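Local coordinates for cell division control protein 73 (Saccharomyces cerevisiae, PDB 3V46) that serves as a subunit of the PAF1 complex in RNA polymerase II transcription elongation, its C-terminal Ras-like domain promoting association of the complex with chromatin, at residues A[29-34]-A[39-44]; A[89-94]-A[109-114]; A[139-144]-A[150-155]. All blocks are in the same frame, centred on the assembly; numbering follows the deposited sequence.

Interaction 1: A[29-34]-A[39-44]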
ATOM      1  N   VAL A  29      -6.225  -0.826   6.507  1.00 18.03           N
ATOM      2  CA  VAL A  29      -7.319  -0.019   5.949  1.00 18.96           C
ATOM      3  C   VAL A  29      -7.946   0.889   7.006  1.00 20.08           C
ATOM      4  O   VAL A  29      -8.573   1.886   6.661  1.00 20.92           O
ATOM      5  CB  VAL A  29      -8.449  -0.845   5.274  1.00 22.67           C
ATOM      6  CG1 VAL A  29      -7.983  -1.422   3.965  1.00 29.44           C
ATOM      7  CG2 VAL A  29      -8.992  -1.928   6.218  1.00 21.23           C
ATOM      8  N   ALA A  30      -7.778   0.561   8.284  1.00 18.95           N
ATOM      9  CA  ALA A  30      -8.406   1.358   9.338  1.00 18.07           C
ATOM     10  C   ALA A  30      -7.733   2.703   9.556  1.00 18.27           C
ATOM     11  O   ALA A  30      -8.394   3.648   9.994  1.00 19.67           O
ATOM     12  CB  ALA A  30      -8.483   0.582  10.645  1.00 20.91           C
ATOM     13  N   ASN A  31      -6.433   2.804   9.259  1.00 16.83           N
ATOM     14  CA  ASN A  31      -5.705   4.052   9.502  1.00 15.98           C
ATOM     15  C   ASN A  31      -5.040   4.651   8.270  1.00 14.94           C
ATOM     16  O   ASN A  31      -4.372   5.680   8.355  1.00 15.92           O
ATOM     17  CB  ASN A  31      -4.674   3.893  10.635  1.00 16.65           C
ATOM     18  CG  ASN A  31      -3.483   3.033  10.241  1.00 13.59           C
ATOM     19  OD1 ASN A  31      -3.488   2.365   9.222  1.00 14.67           O
ATOM     20  ND2 ASN A  31      -2.458   3.038  11.079  1.00 16.93           N
ATOM     21  N   ILE A  32      -5.250   4.038   7.113  1.00 14.90           N
ATOM     22  CA  ILE A  32      -4.551   4.476   5.916  1.00 14.21           C
ATOM     23  C   ILE A  32      -5.037   5.826   5.400  1.00 16.86           C
ATOM     24  O   ILE A  32      -4.259   6.591   4.870  1.00 16.30           O
ATOM     25  CB  ILE A  32      -4.614   3.402   4.801  1.00 16.38           C
ATOM     26  CG1 ILE A  32      -3.605   3.717   3.691  1.00 16.48           C
ATOM     27  CG2 ILE A  32      -6.028   3.276   4.239  1.00 17.98           C
ATOM     28  CD1 ILE A  32      -2.161   3.622   4.106  1.00 18.69           C
ATOM     29  N   LYS A  33      -6.321   6.129   5.537  1.00 18.10           N
ATOM     30  CA  LYS A  33      -6.810   7.413   5.070  1.00 19.39           C
ATOM     31  C   LYS A  33      -6.210   8.548   5.903  1.00 18.66           C
ATOM     32  O   LYS A  33      -5.742   9.546   5.351  1.00 20.71           O
ATOM     33  CB  LYS A  33      -8.340   7.446   5.110  1.00 27.31           C
ATOM     34  CG  LYS A  33      -8.939   8.694   4.524  1.00 38.66           C
ATOM     35  CD  LYS A  33     -10.462   8.633   4.571  1.00 41.78           C
ATOM     36  CE  LYS A  33     -10.984   7.388   3.894  1.00 43.33           C
ATOM     37  NZ  LYS A  33     -12.476   7.459   3.722  1.00 50.15           N
ATOM     38  N   GLN A  34      -6.226   8.408   7.227  1.00 20.19           N
ATOM     39  CA  GLN A  34      -5.645   9.432   8.083  1.00 22.19           C
ATOM     40  C   GLN A  34      -4.179   9.645   7.713  1.00 18.94           C
ATOM     41  O   GLN A  34      -3.684  10.771   7.661  1.00 21.34           O
ATOM     42  CB  GLN A  34      -5.739   9.028   9.555  1.00 27.74           C
ATOM     43  CG  GLN A  34      -7.161   8.918  10.065  1.00 38.99           C
ATOM     44  CD  GLN A  34      -7.311   9.400  11.498  1.00 47.38           C
ATOM     45  OE1 GLN A  34      -6.348   9.857  12.120  1.00 50.53           O
ATOM     46  NE2 GLN A  34      -8.525   9.300  12.031  1.00 54.50           N
ATOM     47  N   SER A  39      -1.618  13.046   6.715  1.00 23.33           N
ATOM     48  CA  SER A  39      -0.246  12.874   7.175  1.00 25.49           C
ATOM     49  C   SER A  39      -0.256  12.707   8.680  1.00 24.43           C
ATOM     50  O   SER A  39       0.612  13.214   9.392  1.00 29.46           O
ATOM     51  CB  SER A  39       0.625  14.056   6.766  1.00 28.11           C
ATOM     52  OG  SER A  39       0.593  14.235   5.365  1.00 31.21           O
ATOM     53  N   LYS A  40      -1.254  11.975   9.160  1.00 26.37           N
ATOM     54  CA  LYS A  40      -1.412  11.747  10.587  1.00 31.39           C
ATOM     55  C   LYS A  40      -1.372  10.255  10.839  1.00 28.25           C
ATOM     56  O   LYS A  40      -2.262   9.527  10.418  1.00 28.35           O
ATOM     57  CB  LYS A  40      -2.735  12.337  11.079  1.00 34.68           C
ATOM     58  CG  LYS A  40      -2.760  13.862  11.059  1.00 45.87           C
ATOM     59  CD  LYS A  40      -4.075  14.425  11.580  1.00 51.88           C
ATOM     60  CE  LYS A  40      -4.066  15.954  11.576  1.00 55.80           C
ATOM     61  NZ  LYS A  40      -3.655  16.526  10.258  1.00 57.92           N
ATOM     62  N   TYR A  41      -0.316   9.801  11.502  1.00 28.44           N
ATOM     63  CA  TYR A  41      -0.205   8.398  11.869  1.00 25.52           C
ATOM     64  C   TYR A  41      -0.901   8.091  13.201  1.00 25.84           C
ATOM     65  O   TYR A  41      -0.633   8.736  14.221  1.00 27.03           O
ATOM     66  CB  TYR A  41       1.253   7.926  11.953  1.00 24.97           C
ATOM     67  CG  TYR A  41       1.243   6.481  12.335  1.00 21.30           C
ATOM     68  CD1 TYR A  41       0.990   5.511  11.385  1.00 22.52           C
ATOM     69  CD2 TYR A  41       1.379   6.086  13.661  1.00 23.85           C
ATOM     70  CE1 TYR A  41       0.907   4.201  11.720  1.00 21.40           C
ATOM     71  CE2 TYR A  41       1.302   4.756  14.010  1.00 23.05           C
ATOM     72  CZ  TYR A  41       1.055   3.824  13.031  1.00 22.36           C
ATOM     73  OH  TYR A  41       0.952   2.510  13.360  1.00 21.74           O
ATOM     74  N   VAL A  42      -1.775   7.087  13.187  1.00 22.38           N
ATOM     75  CA  VAL A  42      -2.505   6.655  14.379  1.00 24.39           C
ATOM     76  C   VAL A  42      -2.490   5.136  14.461  1.00 21.19           C
ATOM     77  O   VAL A  42      -2.662   4.468  13.456  1.00 20.54           O
ATOM     78  CB  VAL A  42      -3.979   7.108  14.313  1.00 28.48           C
ATOM     79  CG1 VAL A  42      -4.749   6.633  15.536  1.00 30.62           C
ATOM     80  CG2 VAL A  42      -4.057   8.621  14.174  1.00 33.40           C
ATOM     81  N   ASN A  43      -2.281   4.601  15.659  1.00 21.64           N
ATOM     82  CA  ASN A  43      -2.374   3.168  15.910  1.00 21.18           C
ATOM     83  C   ASN A  43      -3.686   2.617  15.364  1.00 21.51           C
ATOM     84  O   ASN A  43      -4.753   3.095  15.732  1.00 23.93           O
ATOM     85  CB  ASN A  43      -2.306   2.926  17.418  1.00 26.35           C
ATOM     86  CG  ASN A  43      -2.216   1.450  17.792  1.00 30.18           C
ATOM     87  OD1 ASN A  43      -2.769   0.583  17.120  1.00 29.70           O
ATOM     88  ND2 ASN A  43      -1.526   1.166  18.891  1.00 35.76           N
ATOM     89  N   PRO A  44      -3.618   1.604  14.489  1.00 21.45           N
ATOM     90  CA  PRO A  44      -4.836   1.154  13.805  1.00 23.13           C
ATOM     91  C   PRO A  44      -5.864   0.492  14.714  1.00 25.49           C
ATOM     92  O   PRO A  44      -7.045   0.448  14.377  1.00 27.89           O
ATOM     93  CB  PRO A  44      -4.305   0.145  12.781  1.00 25.06           C
ATOM     94  CG  PRO A  44      -3.010  -0.322  13.347  1.00 24.60           C
ATOM     95  CD  PRO A  44      -2.429   0.857  14.040  1.00 24.43           C
TER
HETATM   96  O   HOH W   1      -2.897   6.763  10.440  1.00 21.28           O
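Asn31 and Val42 meet because the first torsion of Asn31, chi1 71°, sets CG between the backbone N and the carbonyl carbon and swings the amide across to the returning chain. There Asn31 ND2 gives a hydrogen bond of 2.8 Å to Val42 O. The evidence for a well-formed bond is its straightness, 174° at the hydrogen, and the carbonyl oxygen lying practically in the amide plane of Asn31. That amide is held from several directions: OD1 accepts from the backbone N of Thr28, and ND2 also bonds Ile26 O, to which the hydroxyl of Tyr41 is bonded as well. Pro44 runs alongside the Asn31 side chain, its CD 3.7 Å from ND2, while CE1 of the Tyr41 ring comes to 3.6 Å from the same nitrogen, with amide and ring planes 68° apart.

Segment 29-34 takes in the start of the short helix 32-38 of this Ras-like domain, and segment 39-44 follows its end. Asn31 occupies the N-cap position, although its side chain makes no capping bond, and Ser39, with positive phi, is the residue at which the chain leaves helical geometry. Just beyond it, Lys40 N donates to Gln34 O over 3.1 Å, the donor standing above the carbonyl plane. The Gln34 side chain lies at a slant to that of Val42, its OE1 3.3 Å from Val42 CG2. Between these direct bonds a water joins three backbone groups: it donates to Asn31 O and Lys40 O and accepts from Val42 N, at 3.0 Å from that nitrogen.

Interaction 2: A[89-94]-A[109-114]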
ATOM      1  N   VAL A  89      -1.691  -1.634  -8.390  1.00 13.88           N
ATOM      2  CA  VAL A  89      -0.535  -0.761  -8.620  1.00 15.13           C
ATOM      3  C   VAL A  89       0.410  -0.705  -7.424  1.00 16.36           C
ATOM      4  O   VAL A  89       1.558  -0.291  -7.557  1.00 17.78           O
ATOM      5  CB  VAL A  89      -0.960   0.679  -9.001  1.00 15.19           C
ATOM      6  CG1 VAL A  89      -1.741   0.678 -10.306  1.00 16.81           C
ATOM      7  CG2 VAL A  89      -1.771   1.327  -7.896  1.00 16.80           C
ATOM      8  N   ALA A  90      -0.061  -1.121  -6.250  1.00 13.55           N
ATOM      9  CA  ALA A  90       0.789  -1.164  -5.064  1.00 13.23           C
ATOM     10  C   ALA A  90       0.273  -2.207  -4.109  1.00 12.65           C
ATOM     11  O   ALA A  90      -0.940  -2.423  -3.995  1.00 12.93           O
ATOM     12  CB  ALA A  90       0.842   0.200  -4.388  1.00 16.30           C
ATOM     13  N   ILE A  91       1.216  -2.837  -3.412  1.00 12.40           N
ATOM     14  CA  ILE A  91       0.929  -3.862  -2.427  1.00 12.70           C
ATOM     15  C   ILE A  91       1.720  -3.547  -1.168  1.00 13.09           C
ATOM     16  O   ILE A  91       2.955  -3.458  -1.203  1.00 13.96           O
ATOM     17  CB  ILE A  91       1.304  -5.260  -2.958  1.00 13.29           C
ATOM     18  CG1 ILE A  91       0.480  -5.581  -4.226  1.00 15.05           C
ATOM     19  CG2 ILE A  91       1.075  -6.330  -1.888  1.00 16.00           C
ATOM     20  CD1 ILE A  91       0.876  -6.846  -4.916  1.00 18.59           C
ATOM     21  N   PHE A  92       1.006  -3.346  -0.061  1.00 12.11           N
ATOM     22  CA  PHE A  92       1.634  -3.238   1.239  1.00 12.35           C
ATOM     23  C   PHE A  92       1.777  -4.638   1.794  1.00 13.71           C
ATOM     24  O   PHE A  92       0.816  -5.413   1.784  1.00 14.76           O
ATOM     25  CB  PHE A  92       0.788  -2.394   2.196  1.00 13.41           C
ATOM     26  CG  PHE A  92       0.787  -0.921   1.894  1.00 15.54           C
ATOM     27  CD1 PHE A  92       0.728  -0.452   0.599  1.00 21.46           C
ATOM     28  CD2 PHE A  92       0.828  -0.004   2.912  1.00 20.94           C
ATOM     29  CE1 PHE A  92       0.717   0.915   0.337  1.00 22.39           C
ATOM     30  CE2 PHE A  92       0.810   1.356   2.650  1.00 21.83           C
ATOM     31  CZ  PHE A  92       0.742   1.811   1.372  1.00 21.19           C
ATOM     32  N   THR A  93       2.961  -4.961   2.310  1.00 14.62           N
ATOM     33  CA  THR A  93       3.232  -6.314   2.776  1.00 12.90           C
ATOM     34  C   THR A  93       3.291  -6.421   4.291  1.00 15.05           C
ATOM     35  O   THR A  93       3.749  -5.512   4.987  1.00 18.14           O
ATOM     36  CB  THR A  93       4.564  -6.840   2.216  1.00 20.98           C
ATOM     37  OG1 THR A  93       5.626  -5.978   2.639  1.00 20.32           O
ATOM     38  CG2 THR A  93       4.533  -6.887   0.713  1.00 21.56           C
ATOM     39  N   THR A  94       2.825  -7.561   4.783  1.00 18.11           N
ATOM     40  CA  THR A  94       2.769  -7.844   6.206  1.00 21.72           C
ATOM     41  C   THR A  94       4.068  -8.453   6.661  1.00 23.41           C
ATOM     42  O   THR A  94       4.400  -8.411   7.834  1.00 27.83           O
ATOM     43  CB  THR A  94       1.672  -8.877   6.522  1.00 21.97           C
ATOM     44  OG1 THR A  94       1.962 -10.096   5.830  1.00 22.64           O
ATOM     45  CG2 THR A  94       0.308  -8.358   6.092  1.00 24.67           C
ATOM     46  N   GLN A 109       8.926 -12.953  -6.071  1.00 29.44           N
ATOM     47  CA  GLN A 109       9.814 -12.557  -7.154  1.00 30.11           C
ATOM     48  C   GLN A 109       9.034 -12.063  -8.375  1.00 32.03           C
ATOM     49  O   GLN A 109       9.315 -10.978  -8.884  1.00 32.09           O
ATOM     50  CB  GLN A 109      10.765 -13.697  -7.535  1.00 37.44           C
ATOM     51  CG  GLN A 109      11.725 -13.333  -8.660  1.00 45.19           C
ATOM     52  CD  GLN A 109      12.983 -14.178  -8.660  1.00 53.46           C
ATOM     53  OE1 GLN A 109      12.946 -15.369  -8.350  1.00 57.34           O
ATOM     54  NE2 GLN A 109      14.111 -13.561  -9.003  1.00 56.94           N
ATOM     55  N   GLU A 110       8.056 -12.834  -8.848  1.00 30.93           N
ATOM     56  CA  GLU A 110       7.267 -12.392  -9.995  1.00 31.18           C
ATOM     57  C   GLU A 110       6.372 -11.217  -9.625  1.00 26.59           C
ATOM     58  O   GLU A 110       6.287 -10.237 -10.361  1.00 28.95           O
ATOM     59  CB  GLU A 110       6.409 -13.517 -10.584  1.00 33.38           C
ATOM     60  CG  GLU A 110       5.579 -13.050 -11.789  1.00 32.86           C
ATOM     61  CD  GLU A 110       4.850 -14.183 -12.503  1.00 37.70           C
ATOM     62  OE1 GLU A 110       4.561 -15.204 -11.849  1.00 39.71           O
ATOM     63  OE2 GLU A 110       4.558 -14.044 -13.715  1.00 40.43           O
ATOM     64  N   LEU A 111       5.708 -11.315  -8.477  1.00 22.81           N
ATOM     65  CA  LEU A 111       4.766 -10.297  -8.052  1.00 19.86           C
ATOM     66  C   LEU A 111       5.422  -8.920  -7.978  1.00 21.22           C
ATOM     67  O   LEU A 111       4.873  -7.944  -8.487  1.00 21.22           O
ATOM     68  CB  LEU A 111       4.173 -10.670  -6.687  1.00 20.29           C
ATOM     69  CG  LEU A 111       3.182  -9.682  -6.079  1.00 19.38           C
ATOM     70  CD1 LEU A 111       1.948  -9.562  -6.956  1.00 20.22           C
ATOM     71  CD2 LEU A 111       2.808 -10.124  -4.672  1.00 21.98           C
ATOM     72  N   PHE A 112       6.584  -8.827  -7.340  1.00 19.46           N
ATOM     73  CA  PHE A 112       7.197  -7.517  -7.110  1.00 19.66           C
ATOM     74  C   PHE A 112       8.043  -7.035  -8.280  1.00 22.77           C
ATOM     75  O   PHE A 112       8.567  -5.920  -8.261  1.00 24.66           O
ATOM     76  CB  PHE A 112       7.971  -7.514  -5.794  1.00 19.34           C
ATOM     77  CG  PHE A 112       7.082  -7.709  -4.596  1.00 18.13           C
ATOM     78  CD1 PHE A 112       5.948  -6.933  -4.434  1.00 20.90           C
ATOM     79  CD2 PHE A 112       7.349  -8.696  -3.661  1.00 20.15           C
ATOM     80  CE1 PHE A 112       5.113  -7.128  -3.360  1.00 19.30           C
ATOM     81  CE2 PHE A 112       6.520  -8.891  -2.588  1.00 19.97           C
ATOM     82  CZ  PHE A 112       5.395  -8.104  -2.437  1.00 20.19           C
ATOM     83  N   GLN A 113       8.133  -7.860  -9.315  1.00 24.06           N
ATOM     84  CA  GLN A 113       8.710  -7.427 -10.571  1.00 28.98           C
ATOM     85  C   GLN A 113       7.689  -6.615 -11.359  1.00 30.27           C
ATOM     86  O   GLN A 113       8.052  -5.779 -12.181  1.00 37.26           O
ATOM     87  CB  GLN A 113       9.171  -8.629 -11.392  1.00 32.76           C
ATOM     88  CG  GLN A 113      10.573  -9.090 -11.065  1.00 44.21           C
ATOM     89  CD  GLN A 113      11.075 -10.149 -12.027  1.00 52.08           C
ATOM     90  OE1 GLN A 113      10.851 -11.345 -11.829  1.00 55.60           O
ATOM     91  NE2 GLN A 113      11.765  -9.713 -13.077  1.00 54.73           N
ATOM     92  N   ARG A 114       6.406  -6.851 -11.108  1.00 28.25           N
ATOM     93  CA  ARG A 114       5.380  -6.190 -11.900  1.00 31.54           C
ATOM     94  C   ARG A 114       4.393  -5.341 -11.100  1.00 28.32           C
ATOM     95  O   ARG A 114       3.637  -4.573 -11.700  1.00 29.56           O
ATOM     96  CB  ARG A 114       4.638  -7.217 -12.754  1.00 33.38           C
ATOM     97  CG  ARG A 114       3.899  -8.271 -11.975  1.00 29.96           C
ATOM     98  CD  ARG A 114       3.331  -9.307 -12.930  1.00 30.35           C
ATOM     99  NE  ARG A 114       2.403  -8.688 -13.869  1.00 29.41           N
ATOM    100  CZ  ARG A 114       2.210  -9.085 -15.124  1.00 28.98           C
ATOM    101  NH1 ARG A 114       2.876 -10.119 -15.622  1.00 29.25           N
ATOM    102  NH2 ARG A 114       1.336  -8.442 -15.880  1.00 28.07           N
TER
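Ile91 projects from strand 88-92 toward helix 108-114, and its atoms meet two different residues on the way out. At its root, Ile91 CB faces the edge of the Phe112 ring, near the ring plane, with Phe112 CE1 4.3 Å away. The chain then extends through CG1 (chi2 173°), which carries CD1 forward to the tip of Leu111. Ile91 CD1 ends 3.6 Å from Leu111 CD1 and 3.8 Å from Leu111 CD2, so the two side chains meet end to end and the isoleucine methyl touches both branches of the leucine.

Thr93 adds a further contact, also on Phe112. Its CG2 lies 3.5 Å from Phe112 CZ, approaching the ring obliquely, while OG1 is engaged elsewhere by Tyr118 O; the threonine therefore offers its methyl to the helix and its hydroxyl to the neighbouring strand. Within segment 109-114, Leu111 CD2 sits 3.9 Å above one face of the Phe112 ring, toward its rim, and Phe100 meets the same ring edge-to-face.

All four touching residues are buried, and no hydrogen bond crosses the interface. Ile91 is tied by backbone bonds to Lys116 and Tyr118 of the adjacent parallel strand 116-122. These two parallel strands, joined along the chain through helix 108-114, form a beta-alpha-beta unit, with the helix packed on the sheet through apolar side chains, as in Ras-like and other P-loop NTPase-type folds.

Interaction 3: A[139-144]-A[150-155]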
ATOM      1  N   VAL A 139       9.981   1.271   4.369  1.00 18.50           N
ATOM      2  CA  VAL A 139       9.732   2.631   4.813  1.00 19.00           C
ATOM      3  C   VAL A 139       9.574   2.653   6.333  1.00 19.01           C
ATOM      4  O   VAL A 139       8.765   1.906   6.890  1.00 18.46           O
ATOM      5  CB  VAL A 139       8.460   3.190   4.144  1.00 19.82           C
ATOM      6  CG1 VAL A 139       8.219   4.628   4.572  1.00 22.84           C
ATOM      7  CG2 VAL A 139       8.573   3.090   2.632  1.00 22.28           C
ATOM      8  N   GLU A 140      10.355   3.504   6.997  1.00 21.83           N
ATOM      9  CA  GLU A 140      10.346   3.592   8.456  1.00 24.50           C
ATOM     10  C   GLU A 140       9.490   4.745   8.964  1.00 20.06           C
ATOM     11  O   GLU A 140       9.471   5.832   8.380  1.00 20.76           O
ATOM     12  CB  GLU A 140      11.775   3.744   8.997  1.00 31.32           C
ATOM     13  CG  GLU A 140      12.581   2.458   8.943  1.00 38.92           C
ATOM     14  CD  GLU A 140      13.981   2.588   9.534  1.00 42.84           C
ATOM     15  OE1 GLU A 140      14.803   1.681   9.293  1.00 47.49           O
ATOM     16  OE2 GLU A 140      14.258   3.581  10.234  1.00 41.85           O
ATOM     17  N   LEU A 141       8.772   4.482  10.049  1.00 20.69           N
ATOM     18  CA  LEU A 141       8.063   5.510  10.805  1.00 20.45           C
ATOM     19  C   LEU A 141       8.607   5.510  12.228  1.00 22.63           C
ATOM     20  O   LEU A 141       8.954   4.451  12.758  1.00 23.50           O
ATOM     21  CB  LEU A 141       6.556   5.228  10.845  1.00 22.59           C
ATOM     22  CG  LEU A 141       5.810   5.254   9.521  1.00 27.58           C
ATOM     23  CD1 LEU A 141       4.359   4.866   9.752  1.00 29.71           C
ATOM     24  CD2 LEU A 141       5.906   6.625   8.885  1.00 33.77           C
ATOM     25  N   ASP A 142       8.686   6.685  12.848  1.00 23.23           N
ATOM     26  CA  ASP A 142       9.076   6.777  14.253  1.00 24.17           C
ATOM     27  C   ASP A 142       7.946   6.220  15.112  1.00 24.83           C
ATOM     28  O   ASP A 142       6.780   6.478  14.853  1.00 25.77           O
ATOM     29  CB  ASP A 142       9.334   8.231  14.663  1.00 26.48           C
ATOM     30  CG  ASP A 142      10.644   8.792  14.120  1.00 32.65           C
ATOM     31  OD1 ASP A 142      11.562   8.013  13.769  1.00 31.44           O
ATOM     32  OD2 ASP A 142      10.760  10.038  14.080  1.00 33.12           O
ATOM     33  N   LYS A 143       8.284   5.464  16.144  1.00 26.26           N
ATOM     34  CA  LYS A 143       7.276   4.944  17.054  1.00 31.87           C
ATOM     35  C   LYS A 143       6.597   6.067  17.831  1.00 33.52           C
ATOM     36  O   LYS A 143       5.385   6.041  18.019  1.00 35.53           O
ATOM     37  CB  LYS A 143       7.903   3.948  18.037  1.00 38.44           C
ATOM     38  CG  LYS A 143       8.570   2.765  17.364  1.00 39.20           C
ATOM     39  CD  LYS A 143       9.052   1.732  18.380  1.00 42.73           C
ATOM     40  CE  LYS A 143       9.689   0.541  17.680  1.00 46.16           C
ATOM     41  NZ  LYS A 143      10.509  -0.292  18.600  1.00 49.31           N
ATOM     42  N   ASN A 144       7.373   7.058  18.271  1.00 33.47           N
ATOM     43  CA  ASN A 144       6.869   8.043  19.230  1.00 35.01           C
ATOM     44  C   ASN A 144       7.032   9.508  18.828  1.00 34.04           C
ATOM     45  O   ASN A 144       6.735  10.409  19.616  1.00 37.40           O
ATOM     46  CB  ASN A 144       7.543   7.838  20.591  1.00 41.03           C
ATOM     47  CG  ASN A 144       7.552   6.385  21.024  1.00 50.23           C
ATOM     48  OD1 ASN A 144       6.504   5.809  21.325  1.00 50.08           O
ATOM     49  ND2 ASN A 144       8.739   5.784  21.063  1.00 55.55           N
ATOM     50  N   VAL A 150       4.854  14.000   7.694  1.00 23.81           N
ATOM     51  CA  VAL A 150       4.519  14.799   6.523  1.00 25.73           C
ATOM     52  C   VAL A 150       5.437  14.453   5.357  1.00 25.05           C
ATOM     53  O   VAL A 150       4.984  14.309   4.214  1.00 23.41           O
ATOM     54  CB  VAL A 150       4.589  16.311   6.830  1.00 27.51           C
ATOM     55  CG1 VAL A 150       4.761  17.105   5.546  1.00 32.79           C
ATOM     56  CG2 VAL A 150       3.333  16.743   7.563  1.00 32.62           C
ATOM     57  N   GLU A 151       6.723  14.311   5.645  1.00 26.08           N
ATOM     58  CA  GLU A 151       7.707  14.030   4.611  1.00 25.69           C
ATOM     59  C   GLU A 151       7.607  12.585   4.141  1.00 25.04           C
ATOM     60  O   GLU A 151       7.742  12.311   2.951  1.00 23.66           O
ATOM     61  CB  GLU A 151       9.125  14.332   5.113  1.00 31.12           C
ATOM     62  CG  GLU A 151      10.243  13.825   4.203  1.00 39.51           C
ATOM     63  CD  GLU A 151      10.364  14.604   2.902  1.00 51.01           C
ATOM     64  OE1 GLU A 151       9.719  15.668   2.770  1.00 52.93           O
ATOM     65  OE2 GLU A 151      11.117  14.147   2.010  1.00 55.40           O
ATOM     66  N   VAL A 152       7.351  11.664   5.068  1.00 21.58           N
ATOM     67  CA  VAL A 152       7.179  10.261   4.696  1.00 20.07           C
ATOM     68  C   VAL A 152       6.003  10.134   3.733  1.00 19.61           C
ATOM     69  O   VAL A 152       6.087   9.453   2.718  1.00 18.48           O
ATOM     70  CB  VAL A 152       6.958   9.353   5.918  1.00 20.20           C
ATOM     71  CG1 VAL A 152       6.569   7.948   5.482  1.00 22.44           C
ATOM     72  CG2 VAL A 152       8.208   9.294   6.763  1.00 26.23           C
ATOM     73  N   VAL A 153       4.909  10.815   4.036  1.00 19.05           N
ATOM     74  CA  VAL A 153       3.730  10.725   3.187  1.00 17.26           C
ATOM     75  C   VAL A 153       3.950  11.395   1.833  1.00 19.38           C
ATOM     76  O   VAL A 153       3.519  10.867   0.809  1.00 18.39           O
ATOM     77  CB  VAL A 153       2.488  11.279   3.910  1.00 18.33           C
ATOM     78  CG1 VAL A 153       1.295  11.336   2.985  1.00 19.97           C
ATOM     79  CG2 VAL A 153       2.190  10.412   5.132  1.00 17.83           C
ATOM     80  N   ARG A 154       4.634  12.538   1.820  1.00 19.03           N
ATOM     81  CA  ARG A 154       4.935  13.217   0.569  1.00 20.53           C
ATOM     82  C   ARG A 154       5.781  12.291  -0.293  1.00 19.73           C
ATOM     83  O   ARG A 154       5.540  12.135  -1.495  1.00 21.86           O
ATOM     84  CB  ARG A 154       5.673  14.540   0.817  1.00 23.65           C
ATOM     85  CG  ARG A 154       6.099  15.237  -0.451  1.00 30.90           C
ATOM     86  CD  ARG A 154       6.870  16.528  -0.166  1.00 37.44           C
ATOM     87  NE  ARG A 154       6.068  17.504   0.574  1.00 45.45           N
ATOM     88  CZ  ARG A 154       6.275  17.853   1.843  1.00 49.72           C
ATOM     89  NH1 ARG A 154       7.273  17.320   2.542  1.00 50.23           N
ATOM     90  NH2 ARG A 154       5.483  18.751   2.415  1.00 50.27           N
ATOM     91  N   TYR A 155       6.758  11.655   0.331  1.00 23.29           N
ATOM     92  CA  TYR A 155       7.627  10.741  -0.389  1.00 22.58           C
ATOM     93  C   TYR A 155       6.856   9.530  -0.893  1.00 20.56           C
ATOM     94  O   TYR A 155       7.086   9.047  -2.000  1.00 20.16           O
ATOM     95  CB  TYR A 155       8.784  10.282   0.491  1.00 26.81           C
ATOM     96  CG  TYR A 155       9.574   9.210  -0.202  1.00 37.62           C
ATOM     97  CD1 TYR A 155      10.481   9.522  -1.199  1.00 44.29           C
ATOM     98  CD2 TYR A 155       9.359   7.880   0.092  1.00 38.80           C
ATOM     99  CE1 TYR A 155      11.178   8.532  -1.857  1.00 46.20           C
ATOM    100  CE2 TYR A 155      10.041   6.892  -0.553  1.00 43.37           C
ATOM    101  CZ  TYR A 155      10.954   7.216  -1.529  1.00 46.02           C
ATOM    102  OH  TYR A 155      11.641   6.214  -2.184  1.00 49.13           O
TER
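Val152 carries most of this contact: both of its methyls are turned to strand 136-141, where they meet Val139 and Leu141, the two strand residues with the most surface buried here. CG1 does the central work. With CG1 anti to the backbone N (chi1 171°), this methyl of Val152 comes within 3.8 Å of Val139 CG1 and 3.7 Å of Leu141 CD2, bridging residues two apart on the strand. Val152 CG2 also nears Leu141 CD2, at 4.1 Å, and lies 4.0 Å from Glu140 O. Val139 and Val152 pass flank to flank, pointing opposite ways, whereas the leucine reaches its partner through one branch of its forked end.

Val139 and Leu141 belong to an outermost strand of the mixed sheet in this Ras-like domain, and helix 149-166 follows it along the chain. The axes of 139-141 and 150-155 are 9.8 Å apart at closest approach and run at 158°, so this part of the helix runs back nearly antiparallel to the strand that precedes it. Phe35 of helix 32-38 also touches Leu141 and Val152, and within the sheet Val139 packs against Phe120 of the neighbouring strand 116-122.

No hydrogen bond links the two segments. On the exposed part of the helix Arg154 NH1 makes a salt bridge of 3.0 Å to Glu151 OE1, which lies in the guanidinium plane, although the hydrogen-bond angle of 133° is well short of straight. Tyr155 instead turns its hydroxyl to the carboxylate of Glu137, earlier on strand 136-141.

The three contacts follow one another along the chain and lie within one Ras-like domain that does not bind GTP. Interactions 1 and 3 are neighbours, centres about 12 Å apart: Tyr41 CD1 packs 3.8 Å from Leu141 CD1, and Ser39 CB lies 3.9 Å from Val150 CG2, so the loop after helix 32-38 rests on both segments of interaction 3. Interaction 2 lies across the chain's centre from interaction 1, about 21 Å between centres, yet Ile32 CD1 reaches Phe92 CE2 at 4.0 Å. Interactions 2 and 3 do not touch, their nearest atoms being about 8 Å apart; the common sheet relates them, through strands 88-92 and 136-141 with 116-122 between.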